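Local coordinates for hypothetical protein (Bacteroides eggerthii, PDB 4JGL) that is of unknown function but adopts a streptavidin-like beta-barrel fold with two additional alpha helices, at residues Asp60-Tyr72 and Cys81-Gly93. Residues are numbered along the deposited sequence; the frame is centred on the assembly and turned at random.
Sequences DIRGAYGINIYTY and CTPGHFVMIVPRG
At Gly63, in the type I' turn from Ile61 to Ala64, the carbonyl O lies 3.4 Å from Pro91 CG, and a water bridges that oxygen to Ile89 O; glycine suits the spot because at its phi of 88° a CB would jam against the preceding carbonyl O. Tyr65 then begins the regular antiparallel pairing, exchanging two backbone hydrogen bonds with Ile89. Gly66 presents a bare CA to the Phe86 ring, 3.5 Å from its CE1; a side chain there would collide with CZ. The ring reaches across because CG stands opposite the backbone N (chi1 178°), and an alanine in place of Phe86 would probably strip the aromatic cover from Gly66 CA. Ile67 and Val87 form a doubly hydrogen-bonded pair. Branched aliphatics suit this buried face: Phe160 of helix 158-165 packs on Ile67 and Leu163 on Val87 and Ile69, while Ile89 meets Leu97 of strand 96-103. Ile69 CD1 touches Val87 CG2 at 4.0 Å. Tyr70 serves two ends: its ring meets Cys81 CB and Pro83 N obliquely, with CD2 3.8 Å from Cys81 CB, and its hydroxyl bonds to Pro110 O. Thr71 pairs with Thr82, and its hydroxyl is used to hold a water that also reaches Pro83 O. A classic beta bulge sets Gly84 and His85 together against Ile69 within a long antiparallel hairpin of the streptavidin-like barrel.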
loop_
_atom_site.group_PDB
_atom_site.type_symbol
_atom_site.label_atom_id
_atom_site.label_comp_id
_atom_site.label_asym_id
_atom_site.label_seq_id
_atom_site.Cartn_x
_atom_site.Cartn_y
_atom_site.Cartn_z
ATOM N N ASP A 60 -2.065 -8.643 -4.700
ATOM C CA ASP A 60 -1.571 -9.922 -5.230
ATOM C C ASP A 60 -2.629 -10.565 -6.152
ATOM O O ASP A 60 -3.781 -10.739 -5.758
ATOM C CB ASP A 60 -1.277 -10.834 -4.027
ATOM C CG ASP A 60 -0.705 -12.180 -4.387
ATOM O OD1 ASP A 60 -0.713 -12.585 -5.538
ATOM O OD2 ASP A 60 -0.253 -12.863 -3.439
ATOM N N ILE A 61 -2.234 -10.879 -7.379
ATOM C CA ILE A 61 -3.050 -11.708 -8.272
ATOM C C ILE A 61 -2.231 -12.909 -8.669
ATOM O O ILE A 61 -1.313 -12.817 -9.480
ATOM C CB ILE A 61 -3.515 -10.950 -9.526
ATOM C CG1 ILE A 61 -4.346 -9.726 -9.150
ATOM C CG2 ILE A 61 -4.307 -11.930 -10.454
ATOM C CD1 ILE A 61 -4.783 -8.826 -10.326
ATOM N N ARG A 62 -2.546 -14.046 -8.048
ATOM C CA ARG A 62 -1.857 -15.314 -8.333
ATOM C C ARG A 62 -0.333 -15.204 -8.406
ATOM O O ARG A 62 0.310 -15.755 -9.309
ATOM C CB ARG A 62 -2.435 -15.954 -9.581
ATOM C CG ARG A 62 -3.490 -17.007 -9.222
ATOM C CD ARG A 62 -4.029 -17.727 -10.447
ATOM N NE ARG A 62 -4.208 -16.810 -11.564
ATOM C CZ ARG A 62 -5.115 -15.837 -11.621
ATOM N NH1 ARG A 62 -5.970 -15.617 -10.614
ATOM N NH2 ARG A 62 -5.157 -15.072 -12.705
ATOM N N GLY A 63 0.237 -14.520 -7.416
ATOM C CA GLY A 63 1.673 -14.369 -7.285
ATOM C C GLY A 63 2.322 -13.200 -8.002
ATOM O O GLY A 63 3.498 -12.912 -7.770
ATOM N N ALA A 64 1.561 -12.530 -8.853
ATOM C CA ALA A 64 1.999 -11.294 -9.469
ATOM C C ALA A 64 1.599 -10.170 -8.525
ATOM O O ALA A 64 0.552 -10.244 -7.876
ATOM C CB ALA A 64 1.361 -11.096 -10.815
ATOM N N TYR A 65 2.425 -9.139 -8.459
ATOM C CA TYR A 65 2.135 -8.011 -7.578
ATOM C C TYR A 65 1.873 -6.748 -8.375
ATOM O O TYR A 65 2.573 -6.449 -9.359
ATOM C CB TYR A 65 3.269 -7.724 -6.623
ATOM C CG TYR A 65 3.618 -8.840 -5.685
ATOM C CD1 TYR A 65 2.653 -9.609 -5.090
ATOM C CD2 TYR A 65 4.933 -9.077 -5.346
ATOM C CE1 TYR A 65 2.977 -10.666 -4.218
ATOM C CE2 TYR A 65 5.273 -10.096 -4.451
ATOM C CZ TYR A 65 4.279 -10.884 -3.911
ATOM O OH TYR A 65 4.577 -11.907 -3.030
ATOM N N GLY A 66 0.858 -6.014 -7.945
ATOM C CA GLY A 66 0.539 -4.710 -8.497
ATOM C C GLY A 66 0.678 -3.702 -7.375
ATOM O O GLY A 66 -0.006 -3.800 -6.365
ATOM N N ILE A 67 1.599 -2.777 -7.535
ATOM C CA ILE A 67 1.927 -1.835 -6.484
ATOM C C ILE A 67 1.692 -0.403 -6.934
ATOM O O ILE A 67 2.333 0.098 -7.864
ATOM C CB ILE A 67 3.369 -2.000 -5.998
ATOM C CG1 ILE A 67 3.643 -3.471 -5.671
ATOM C CG2 ILE A 67 3.617 -1.093 -4.781
ATOM C CD1 ILE A 67 5.058 -3.755 -5.299
ATOM N N ASN A 68 0.756 0.250 -6.280
ATOM C CA ASN A 68 0.577 1.678 -6.489
ATOM C C ASN A 68 1.532 2.458 -5.583
ATOM O O ASN A 68 1.584 2.205 -4.371
ATOM C CB ASN A 68 -0.878 2.097 -6.216
ATOM C CG ASN A 68 -1.802 1.923 -7.430
ATOM O OD1 ASN A 68 -1.377 2.044 -8.574
ATOM N ND2 ASN A 68 -3.087 1.642 -7.169
ATOM N N ILE A 69 2.280 3.374 -6.186
ATOM C CA ILE A 69 3.103 4.332 -5.454
ATOM C C ILE A 69 2.304 5.621 -5.414
ATOM O O ILE A 69 2.056 6.261 -6.454
ATOM C CB ILE A 69 4.449 4.593 -6.132
ATOM C CG1 ILE A 69 5.281 3.315 -6.241
ATOM C CG2 ILE A 69 5.225 5.646 -5.321
ATOM C CD1 ILE A 69 6.489 3.470 -7.179
ATOM N N TYR A 70 1.840 5.968 -4.220
ATOM C CA TYR A 70 1.171 7.230 -3.926
ATOM C C TYR A 70 2.179 8.160 -3.288
ATOM O O TYR A 70 3.046 7.714 -2.526
ATOM C CB TYR A 70 0.026 7.041 -2.908
ATOM C CG TYR A 70 -1.184 6.292 -3.422
ATOM C CD1 TYR A 70 -1.276 4.904 -3.407
ATOM C CD2 TYR A 70 -2.287 6.986 -3.862
ATOM C CE1 TYR A 70 -2.428 4.273 -3.872
ATOM C CE2 TYR A 70 -3.401 6.366 -4.321
ATOM C CZ TYR A 70 -3.479 5.014 -4.350
ATOM O OH TYR A 70 -4.640 4.397 -4.811
ATOM N N THR A 71 2.003 9.460 -3.514
ATOM C CA THR A 71 2.637 10.443 -2.662
ATOM C C THR A 71 1.661 10.803 -1.549
ATOM O O THR A 71 0.453 10.709 -1.738
ATOM C CB THR A 71 3.055 11.685 -3.463
ATOM O OG1 THR A 71 1.909 12.251 -4.099
ATOM C CG2 THR A 71 4.099 11.315 -4.499
ATOM N N TYR A 72 2.153 11.169 -0.371
ATOM C CA TYR A 72 1.249 11.531 0.713
ATOM C C TYR A 72 1.756 12.750 1.450
ATOM O O TYR A 72 2.962 13.038 1.476
ATOM C CB TYR A 72 0.975 10.392 1.707
ATOM C CG TYR A 72 1.998 10.207 2.789
ATOM C CD1 TYR A 72 3.106 9.408 2.599
ATOM C CD2 TYR A 72 1.859 10.842 4.018
ATOM C CE1 TYR A 72 4.027 9.216 3.596
ATOM C CE2 TYR A 72 2.786 10.674 5.012
ATOM C CZ TYR A 72 3.865 9.855 4.804
ATOM O OH TYR A 72 4.808 9.667 5.785
ATOM N N CYS A 81 -3.402 10.727 0.342
ATOM C CA CYS A 81 -2.637 9.959 -0.642
ATOM C C CYS A 81 -3.092 10.282 -2.063
ATOM O O CYS A 81 -4.272 10.158 -2.391
ATOM C CB CYS A 81 -2.797 8.441 -0.416
ATOM S SG CYS A 81 -2.319 7.871 1.174
ATOM N N THR A 82 -2.149 10.709 -2.893
ATOM C CA THR A 82 -2.398 11.089 -4.284
ATOM C C THR A 82 -1.714 10.095 -5.234
ATOM O O THR A 82 -0.554 9.779 -5.058
ATOM C CB THR A 82 -1.847 12.496 -4.562
ATOM O OG1 THR A 82 -2.456 13.432 -3.658
ATOM C CG2 THR A 82 -2.088 12.923 -6.013
ATOM N N PRO A 83 -2.442 9.575 -6.226
ATOM C CA PRO A 83 -1.851 8.607 -7.131
ATOM C C PRO A 83 -0.574 9.090 -7.783
ATOM O O PRO A 83 -0.422 10.291 -8.054
ATOM C CB PRO A 83 -2.939 8.379 -8.177
ATOM C CG PRO A 83 -4.205 8.709 -7.478
ATOM C CD PRO A 83 -3.875 9.777 -6.494
ATOM N N GLY A 84 0.330 8.157 -8.017
ATOM C CA GLY A 84 1.612 8.444 -8.624
ATOM C C GLY A 84 1.870 7.525 -9.798
ATOM O O GLY A 84 1.562 7.856 -10.938
ATOM N N HIS A 85 2.395 6.335 -9.505
ATOM C CA HIS A 85 2.739 5.343 -10.504
ATOM C C HIS A 85 2.247 3.988 -10.057
ATOM O O HIS A 85 1.944 3.779 -8.890
ATOM C CB HIS A 85 4.254 5.319 -10.744
ATOM C CG HIS A 85 4.741 6.494 -11.527
ATOM N ND1 HIS A 85 4.862 7.746 -10.968
ATOM C CD2 HIS A 85 5.082 6.616 -12.831
ATOM C CE1 HIS A 85 5.269 8.593 -11.904
ATOM N NE2 HIS A 85 5.421 7.930 -13.037
ATOM N N PHE A 86 2.204 3.061 -10.999
ATOM C CA PHE A 86 1.831 1.671 -10.783
ATOM C C PHE A 86 2.934 0.781 -11.308
ATOM O O PHE A 86 3.343 0.904 -12.463
ATOM C CB PHE A 86 0.519 1.377 -11.505
ATOM C CG PHE A 86 0.080 -0.055 -11.386
ATOM C CD1 PHE A 86 -0.439 -0.551 -10.218
ATOM C CD2 PHE A 86 0.244 -0.908 -12.460
ATOM C CE1 PHE A 86 -0.806 -1.905 -10.121
ATOM C CE2 PHE A 86 -0.171 -2.231 -12.371
ATOM C CZ PHE A 86 -0.666 -2.702 -11.197
ATOM N N VAL A 87 3.402 -0.115 -10.460
ATOM C CA VAL A 87 4.435 -1.064 -10.794
ATOM C C VAL A 87 3.834 -2.445 -10.798
ATOM O O VAL A 87 3.164 -2.832 -9.842
ATOM C CB VAL A 87 5.572 -1.033 -9.777
ATOM C CG1 VAL A 87 6.670 -2.028 -10.149
ATOM C CG2 VAL A 87 6.140 0.376 -9.646
HETATM N N MSE A 88 4.052 -3.191 -11.869
HETATM C CA MSE A 88 3.568 -4.554 -11.976
HETATM C C MSE A 88 4.778 -5.482 -11.989
HETATM O O MSE A 88 5.739 -5.237 -12.714
HETATM C CB MSE A 88 2.717 -4.677 -13.241
HETATM C CG MSE A 88 1.911 -5.956 -13.385
HETATM SE SE MSE A 88 0.552 -5.831 -14.841
HETATM C CE MSE A 88 1.760 -5.951 -16.357
ATOM N N ILE A 89 4.725 -6.530 -11.167
ATOM C CA ILE A 89 5.809 -7.483 -11.008
ATOM C C ILE A 89 5.258 -8.877 -11.270
ATOM O O ILE A 89 4.457 -9.375 -10.482
ATOM C CB ILE A 89 6.452 -7.421 -9.616
ATOM C CG1 ILE A 89 6.889 -5.989 -9.309
ATOM C CG2 ILE A 89 7.621 -8.397 -9.529
ATOM C CD1 ILE A 89 7.586 -5.779 -7.967
ATOM N N VAL A 90 5.627 -9.454 -12.404
ATOM C CA VAL A 90 5.009 -10.673 -12.896
ATOM C C VAL A 90 6.044 -11.788 -12.963
ATOM O O VAL A 90 6.976 -11.691 -13.746
ATOM C CB VAL A 90 4.369 -10.469 -14.290
ATOM C CG1 VAL A 90 3.729 -11.750 -14.777
ATOM C CG2 VAL A 90 3.334 -9.362 -14.249
ATOM N N PRO A 91 5.874 -12.857 -12.172
ATOM C CA PRO A 91 6.797 -13.978 -12.264
ATOM C C PRO A 91 6.677 -14.734 -13.577
ATOM O O PRO A 91 5.579 -14.919 -14.100
ATOM C CB PRO A 91 6.391 -14.868 -11.085
ATOM C CG PRO A 91 5.704 -13.991 -10.141
ATOM C CD PRO A 91 5.009 -12.939 -10.982
ATOM N N ARG A 92 7.827 -15.158 -14.090
ATOM C CA ARG A 92 7.887 -15.995 -15.276
ATOM C C ARG A 92 8.824 -17.176 -15.028
ATOM O O ARG A 92 9.533 -17.236 -14.017
ATOM C CB ARG A 92 8.367 -15.171 -16.463
ATOM C CG ARG A 92 7.403 -14.102 -16.896
ATOM C CD ARG A 92 6.130 -14.697 -17.453
ATOM N NE ARG A 92 5.207 -13.677 -17.941
ATOM C CZ ARG A 92 3.884 -13.774 -17.906
ATOM N NH1 ARG A 92 3.283 -14.851 -17.401
ATOM N NH2 ARG A 92 3.137 -12.785 -18.379
ATOM N N GLY A 93 8.828 -18.110 -15.967
ATOM C CA GLY A 93 9.622 -19.328 -15.835
ATOM C C GLY A 93 11.070 -19.076 -15.471
ATOM O O GLY A 93 11.668 -18.079 -15.887
HETATM O O HOH W 1 5.705 -11.121 -8.051
HETATM O O HOH W 2 1.542 11.832 -6.828
#